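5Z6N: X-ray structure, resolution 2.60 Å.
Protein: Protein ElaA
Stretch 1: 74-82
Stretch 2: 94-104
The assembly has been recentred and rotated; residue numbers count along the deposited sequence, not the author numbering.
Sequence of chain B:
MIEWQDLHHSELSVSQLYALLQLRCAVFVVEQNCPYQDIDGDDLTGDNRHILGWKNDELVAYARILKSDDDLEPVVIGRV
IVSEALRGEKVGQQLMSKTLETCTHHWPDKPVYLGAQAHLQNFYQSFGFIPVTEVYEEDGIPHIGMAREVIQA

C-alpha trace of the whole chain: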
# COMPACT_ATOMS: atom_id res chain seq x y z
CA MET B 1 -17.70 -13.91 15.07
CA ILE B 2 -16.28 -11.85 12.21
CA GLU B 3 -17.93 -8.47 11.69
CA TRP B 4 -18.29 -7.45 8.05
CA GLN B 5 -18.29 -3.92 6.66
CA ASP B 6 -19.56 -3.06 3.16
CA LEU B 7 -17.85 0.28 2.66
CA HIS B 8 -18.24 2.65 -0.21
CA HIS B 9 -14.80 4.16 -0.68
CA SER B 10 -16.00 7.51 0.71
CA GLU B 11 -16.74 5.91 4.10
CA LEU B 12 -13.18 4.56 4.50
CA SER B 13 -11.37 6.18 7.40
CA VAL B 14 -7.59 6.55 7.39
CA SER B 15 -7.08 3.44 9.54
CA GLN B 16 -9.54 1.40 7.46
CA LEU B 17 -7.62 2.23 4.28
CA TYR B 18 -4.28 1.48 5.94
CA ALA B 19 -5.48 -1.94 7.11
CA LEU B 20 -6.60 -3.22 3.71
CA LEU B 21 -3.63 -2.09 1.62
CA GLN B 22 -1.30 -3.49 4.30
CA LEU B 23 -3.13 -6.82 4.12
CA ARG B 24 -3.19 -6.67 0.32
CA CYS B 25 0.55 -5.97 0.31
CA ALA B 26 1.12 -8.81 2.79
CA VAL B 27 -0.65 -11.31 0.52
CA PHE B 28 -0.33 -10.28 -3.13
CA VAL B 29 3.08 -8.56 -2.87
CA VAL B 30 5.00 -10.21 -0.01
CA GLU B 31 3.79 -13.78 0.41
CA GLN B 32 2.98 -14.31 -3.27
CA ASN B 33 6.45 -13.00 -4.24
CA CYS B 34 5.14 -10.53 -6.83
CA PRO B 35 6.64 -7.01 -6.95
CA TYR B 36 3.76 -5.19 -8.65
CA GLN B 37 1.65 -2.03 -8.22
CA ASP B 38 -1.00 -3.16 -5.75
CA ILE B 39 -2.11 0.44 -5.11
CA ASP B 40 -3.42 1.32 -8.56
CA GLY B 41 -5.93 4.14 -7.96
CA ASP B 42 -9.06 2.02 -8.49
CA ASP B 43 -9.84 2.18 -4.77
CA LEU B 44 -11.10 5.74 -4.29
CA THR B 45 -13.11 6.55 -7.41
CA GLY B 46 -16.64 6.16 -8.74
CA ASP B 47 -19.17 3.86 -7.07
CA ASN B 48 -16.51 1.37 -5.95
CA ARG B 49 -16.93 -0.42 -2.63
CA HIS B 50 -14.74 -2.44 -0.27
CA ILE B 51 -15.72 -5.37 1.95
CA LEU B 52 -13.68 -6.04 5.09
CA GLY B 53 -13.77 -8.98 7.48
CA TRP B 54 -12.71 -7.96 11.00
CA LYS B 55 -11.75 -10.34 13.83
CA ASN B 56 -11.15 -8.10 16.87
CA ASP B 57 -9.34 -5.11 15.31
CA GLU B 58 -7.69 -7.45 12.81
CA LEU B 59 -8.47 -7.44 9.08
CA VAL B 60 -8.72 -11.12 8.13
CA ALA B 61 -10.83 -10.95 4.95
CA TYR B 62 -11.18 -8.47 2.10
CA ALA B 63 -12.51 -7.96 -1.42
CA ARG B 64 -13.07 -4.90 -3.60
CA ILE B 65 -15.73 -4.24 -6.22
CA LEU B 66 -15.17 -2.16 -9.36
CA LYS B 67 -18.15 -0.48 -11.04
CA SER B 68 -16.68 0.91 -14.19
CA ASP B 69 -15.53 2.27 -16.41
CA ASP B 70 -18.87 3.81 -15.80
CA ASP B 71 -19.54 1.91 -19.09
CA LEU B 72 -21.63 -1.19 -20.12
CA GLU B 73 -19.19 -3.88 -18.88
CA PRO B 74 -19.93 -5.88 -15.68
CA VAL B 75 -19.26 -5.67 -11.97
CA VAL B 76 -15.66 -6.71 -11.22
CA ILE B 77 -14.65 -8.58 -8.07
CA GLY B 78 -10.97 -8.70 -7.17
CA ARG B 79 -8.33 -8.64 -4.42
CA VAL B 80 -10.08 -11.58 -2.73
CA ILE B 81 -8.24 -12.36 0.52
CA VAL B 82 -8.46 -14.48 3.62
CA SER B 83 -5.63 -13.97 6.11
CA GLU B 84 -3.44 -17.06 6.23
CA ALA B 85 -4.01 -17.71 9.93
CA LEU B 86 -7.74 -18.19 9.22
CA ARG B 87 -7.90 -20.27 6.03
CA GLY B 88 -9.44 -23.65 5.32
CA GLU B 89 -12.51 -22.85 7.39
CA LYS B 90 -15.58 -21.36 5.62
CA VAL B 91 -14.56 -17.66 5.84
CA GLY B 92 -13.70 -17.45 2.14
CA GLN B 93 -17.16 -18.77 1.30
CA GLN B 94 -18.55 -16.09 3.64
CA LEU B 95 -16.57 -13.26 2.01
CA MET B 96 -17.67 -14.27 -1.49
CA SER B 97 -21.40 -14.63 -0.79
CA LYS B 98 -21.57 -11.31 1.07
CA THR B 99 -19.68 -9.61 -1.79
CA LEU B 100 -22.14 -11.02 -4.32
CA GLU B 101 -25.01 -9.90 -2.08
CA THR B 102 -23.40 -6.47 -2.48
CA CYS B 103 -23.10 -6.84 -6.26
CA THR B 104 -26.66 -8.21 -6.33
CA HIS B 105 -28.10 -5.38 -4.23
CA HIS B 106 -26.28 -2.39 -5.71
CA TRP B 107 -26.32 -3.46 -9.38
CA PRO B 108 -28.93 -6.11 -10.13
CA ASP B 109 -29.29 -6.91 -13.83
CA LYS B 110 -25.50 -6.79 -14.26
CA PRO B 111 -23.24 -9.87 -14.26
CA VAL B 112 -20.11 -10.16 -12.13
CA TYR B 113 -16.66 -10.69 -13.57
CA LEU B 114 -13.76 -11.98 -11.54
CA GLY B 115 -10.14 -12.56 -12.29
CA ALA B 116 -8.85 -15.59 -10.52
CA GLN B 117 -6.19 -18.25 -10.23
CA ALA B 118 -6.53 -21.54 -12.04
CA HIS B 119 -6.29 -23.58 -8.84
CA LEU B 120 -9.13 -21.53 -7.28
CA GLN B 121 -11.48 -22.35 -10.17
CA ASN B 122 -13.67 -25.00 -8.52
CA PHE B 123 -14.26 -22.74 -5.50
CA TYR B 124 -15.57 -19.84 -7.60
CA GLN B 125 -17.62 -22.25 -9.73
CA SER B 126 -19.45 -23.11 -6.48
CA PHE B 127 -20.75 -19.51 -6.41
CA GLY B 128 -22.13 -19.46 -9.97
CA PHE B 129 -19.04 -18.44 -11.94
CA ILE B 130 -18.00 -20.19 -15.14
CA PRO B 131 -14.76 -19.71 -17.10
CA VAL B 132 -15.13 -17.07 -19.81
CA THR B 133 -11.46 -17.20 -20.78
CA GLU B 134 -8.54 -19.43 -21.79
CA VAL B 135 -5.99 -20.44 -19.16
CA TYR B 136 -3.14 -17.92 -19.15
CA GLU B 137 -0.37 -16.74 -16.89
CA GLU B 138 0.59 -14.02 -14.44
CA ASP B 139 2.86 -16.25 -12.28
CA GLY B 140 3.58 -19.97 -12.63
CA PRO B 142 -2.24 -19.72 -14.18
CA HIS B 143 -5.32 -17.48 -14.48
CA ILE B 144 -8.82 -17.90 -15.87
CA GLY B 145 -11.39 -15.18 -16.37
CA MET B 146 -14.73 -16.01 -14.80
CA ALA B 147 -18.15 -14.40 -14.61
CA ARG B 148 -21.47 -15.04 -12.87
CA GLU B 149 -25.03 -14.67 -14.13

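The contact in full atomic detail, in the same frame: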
# COMPACT_ATOMS: atom_id res chain seq x y z
N PRO B 74 -19.41 -5.50 -17.00
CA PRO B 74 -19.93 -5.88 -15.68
C PRO B 74 -19.28 -5.39 -14.40
O PRO B 74 -18.32 -4.62 -14.39
CB PRO B 74 -19.79 -7.41 -15.79
CG PRO B 74 -18.48 -7.57 -16.47
CD PRO B 74 -18.46 -6.49 -17.52
N VAL B 75 -19.85 -5.86 -13.28
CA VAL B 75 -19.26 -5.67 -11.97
C VAL B 75 -18.02 -6.56 -11.86
O VAL B 75 -18.05 -7.75 -12.20
CB VAL B 75 -20.28 -6.02 -10.88
CG1 VAL B 75 -19.80 -5.52 -9.55
CG2 VAL B 75 -21.64 -5.44 -11.22
N VAL B 76 -16.92 -5.99 -11.38
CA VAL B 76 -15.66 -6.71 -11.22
C VAL B 76 -15.42 -6.96 -9.74
O VAL B 76 -15.52 -6.03 -8.93
CB VAL B 76 -14.48 -5.95 -11.85
CG1 VAL B 76 -13.15 -6.48 -11.31
CG2 VAL B 76 -14.54 -6.04 -13.37
N ILE B 77 -15.11 -8.21 -9.40
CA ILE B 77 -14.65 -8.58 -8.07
C ILE B 77 -13.16 -8.90 -8.16
O ILE B 77 -12.72 -9.53 -9.12
CB ILE B 77 -15.43 -9.78 -7.50
CG1 ILE B 77 -16.91 -9.42 -7.31
CG2 ILE B 77 -14.84 -10.24 -6.18
CD1 ILE B 77 -17.72 -10.56 -6.74
N GLY B 78 -12.40 -8.44 -7.17
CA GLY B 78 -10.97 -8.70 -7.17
C GLY B 78 -10.39 -8.46 -5.79
O GLY B 78 -11.07 -7.99 -4.88
N ARG B 79 -9.10 -8.79 -5.67
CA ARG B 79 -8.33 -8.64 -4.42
C ARG B 79 -8.86 -9.54 -3.31
O ARG B 79 -8.77 -9.21 -2.12
CB ARG B 79 -8.30 -7.18 -3.95
CG ARG B 79 -7.68 -6.21 -4.93
CD ARG B 79 -6.32 -6.70 -5.40
NE ARG B 79 -5.40 -5.61 -5.66
CZ ARG B 79 -5.28 -5.00 -6.84
NH1 ARG B 79 -4.42 -4.02 -6.99
NH2 ARG B 79 -6.06 -5.35 -7.85
N VAL B 80 -9.40 -10.71 -3.68
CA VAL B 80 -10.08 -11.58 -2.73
C VAL B 80 -9.05 -12.19 -1.78
O VAL B 80 -8.12 -12.88 -2.21
CB VAL B 80 -10.87 -12.67 -3.46
CG1 VAL B 80 -11.56 -13.59 -2.46
CG2 VAL B 80 -11.88 -12.02 -4.42
N ILE B 81 -9.21 -11.93 -0.48
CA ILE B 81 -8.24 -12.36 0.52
C ILE B 81 -8.92 -12.98 1.73
O ILE B 81 -9.97 -12.51 2.18
CB ILE B 81 -7.34 -11.20 1.00
CG1 ILE B 81 -6.67 -10.50 -0.18
CG2 ILE B 81 -6.29 -11.72 1.96
CD1 ILE B 81 -5.85 -9.30 0.23
N VAL B 82 -8.32 -14.05 2.24
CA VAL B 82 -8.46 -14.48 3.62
C VAL B 82 -7.06 -14.50 4.23
O VAL B 82 -6.11 -14.95 3.59
CB VAL B 82 -9.12 -15.87 3.73
CG1 VAL B 82 -9.08 -16.36 5.17
CG2 VAL B 82 -10.55 -15.82 3.20
N GLN B 94 -17.76 -17.18 3.07
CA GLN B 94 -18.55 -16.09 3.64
C GLN B 94 -18.23 -14.76 2.96
O GLN B 94 -19.14 -13.97 2.67
CB GLN B 94 -18.31 -16.00 5.14
CG GLN B 94 -19.10 -17.02 5.95
CD GLN B 94 -18.47 -17.30 7.30
OE1 GLN B 94 -18.42 -18.44 7.75
NE2 GLN B 94 -17.97 -16.26 7.94
N LEU B 95 -16.95 -14.50 2.69
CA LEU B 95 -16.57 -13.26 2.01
C LEU B 95 -17.21 -13.17 0.63
O LEU B 95 -17.75 -12.13 0.25
CB LEU B 95 -15.05 -13.18 1.90
CG LEU B 95 -14.46 -12.20 0.88
CD1 LEU B 95 -14.84 -10.77 1.21
CD2 LEU B 95 -12.95 -12.36 0.81
N MET B 96 -17.17 -14.27 -0.12
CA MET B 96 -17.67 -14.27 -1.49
C MET B 96 -19.17 -14.00 -1.53
O MET B 96 -19.64 -13.12 -2.26
CB MET B 96 -17.34 -15.60 -2.16
CG MET B 96 -15.87 -15.79 -2.45
SD MET B 96 -15.30 -14.56 -3.64
CE MET B 96 -16.39 -14.93 -5.02
N SER B 97 -19.94 -14.75 -0.74
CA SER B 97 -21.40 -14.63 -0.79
C SER B 97 -21.88 -13.26 -0.32
O SER B 97 -22.88 -12.75 -0.83
CB SER B 97 -22.04 -15.74 0.04
OG SER B 97 -21.43 -15.82 1.32
N LYS B 98 -21.19 -12.65 0.64
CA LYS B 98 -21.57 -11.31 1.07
C LYS B 98 -21.17 -10.27 0.03
O LYS B 98 -21.84 -9.23 -0.10
CB LYS B 98 -20.94 -10.99 2.42
CG LYS B 98 -21.39 -11.93 3.52
CD LYS B 98 -20.97 -11.44 4.90
CE LYS B 98 -21.66 -12.23 6.00
NZ LYS B 98 -21.22 -13.66 6.06
N THR B 99 -20.10 -10.52 -0.73
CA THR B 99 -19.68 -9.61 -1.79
C THR B 99 -20.58 -9.71 -3.00
O THR B 99 -20.79 -8.72 -3.70
CB THR B 99 -18.21 -9.88 -2.17
OG1 THR B 99 -17.38 -9.69 -1.02
CG2 THR B 99 -17.74 -8.93 -3.25
N LEU B 100 -21.14 -10.90 -3.26
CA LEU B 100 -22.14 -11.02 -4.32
C LEU B 100 -23.48 -10.44 -3.89
O LEU B 100 -24.18 -9.84 -4.70
CB LEU B 100 -22.29 -12.48 -4.73
CG LEU B 100 -21.09 -13.05 -5.49
CD1 LEU B 100 -21.25 -14.54 -5.70
CD2 LEU B 100 -20.92 -12.32 -6.82
N GLU B 101 -23.84 -10.59 -2.61
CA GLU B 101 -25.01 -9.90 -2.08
C GLU B 101 -24.87 -8.39 -2.22
O GLU B 101 -25.87 -7.68 -2.34
CB GLU B 101 -25.24 -10.28 -0.62
CG GLU B 101 -26.34 -9.49 0.08
CD GLU B 101 -26.33 -9.67 1.59
OE1 GLU B 101 -25.30 -10.13 2.13
OE2 GLU B 101 -27.34 -9.34 2.24
N THR B 102 -23.63 -7.89 -2.22
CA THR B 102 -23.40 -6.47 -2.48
C THR B 102 -23.52 -6.16 -3.97
O THR B 102 -24.15 -5.17 -4.35
CB THR B 102 -22.03 -6.06 -1.94
OG1 THR B 102 -21.98 -6.30 -0.53
CG2 THR B 102 -21.78 -4.58 -2.20
N CYS B 103 -22.92 -6.99 -4.82
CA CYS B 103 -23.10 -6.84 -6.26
C CYS B 103 -24.57 -7.00 -6.64
O CYS B 103 -25.10 -6.22 -7.44
CB CYS B 103 -22.25 -7.87 -7.01
SG CYS B 103 -20.48 -7.79 -6.68
N THR B 104 -25.24 -8.01 -6.08
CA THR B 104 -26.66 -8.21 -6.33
C THR B 104 -27.46 -6.97 -5.96
O THR B 104 -28.21 -6.43 -6.78
CB THR B 104 -27.16 -9.43 -5.54
OG1 THR B 104 -26.69 -10.63 -6.16
CG2 THR B 104 -28.68 -9.45 -5.48

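Strand 75-82 lies across helix 94-104 with its axis 9.7 Å away at closest approach and the N-to-C directions 143° apart, so the two run roughly antiparallel. The register follows from the nearest CA pairs: Val75 CA to Cys103 CA at 7.0 Å, Ile77 CA to Thr99 CA at 8.1 Å, and Val80 CA to Met96 CA at 8.1 Å. No hydrogen bond crosses the interface; the 365 Å² buried is mostly apolar side-chain packing, with one close approach to a backbone oxygen.

Ile77 contributes most, with 80 Å² covered. Its CA-to-CB bond points toward the helix, and in the m,t rotamer Ile77 CD1 meets Leu100 CD2 at 3.7 Å, Thr99 CG2 at 3.9 Å and Cys103 SG at 3.9 Å. Thr99 presents its methyl here while Thr99 OG1 donates to Leu95 O at 2.8 Å, satisfying the hydroxyl within the helix.

Leu95, with 57 Å² covered, anchors the other end. Leu95 CD2 lies 3.8 Å from Val80 CG1 and 3.3 Å from Ile81 O, the latter a close van der Waals approach to the strand backbone; the Ile81 CA-to-CB bond itself points away. Val80 CG1 also touches Met96 SD at 4.0 Å; the Met96 CA-to-CB bond points sideways to the strand, but the end of its m,m,m side chain comes nearer. Cys103 (49 Å²) packs Cys103 SG against Val75 CG1 at 3.7 Å.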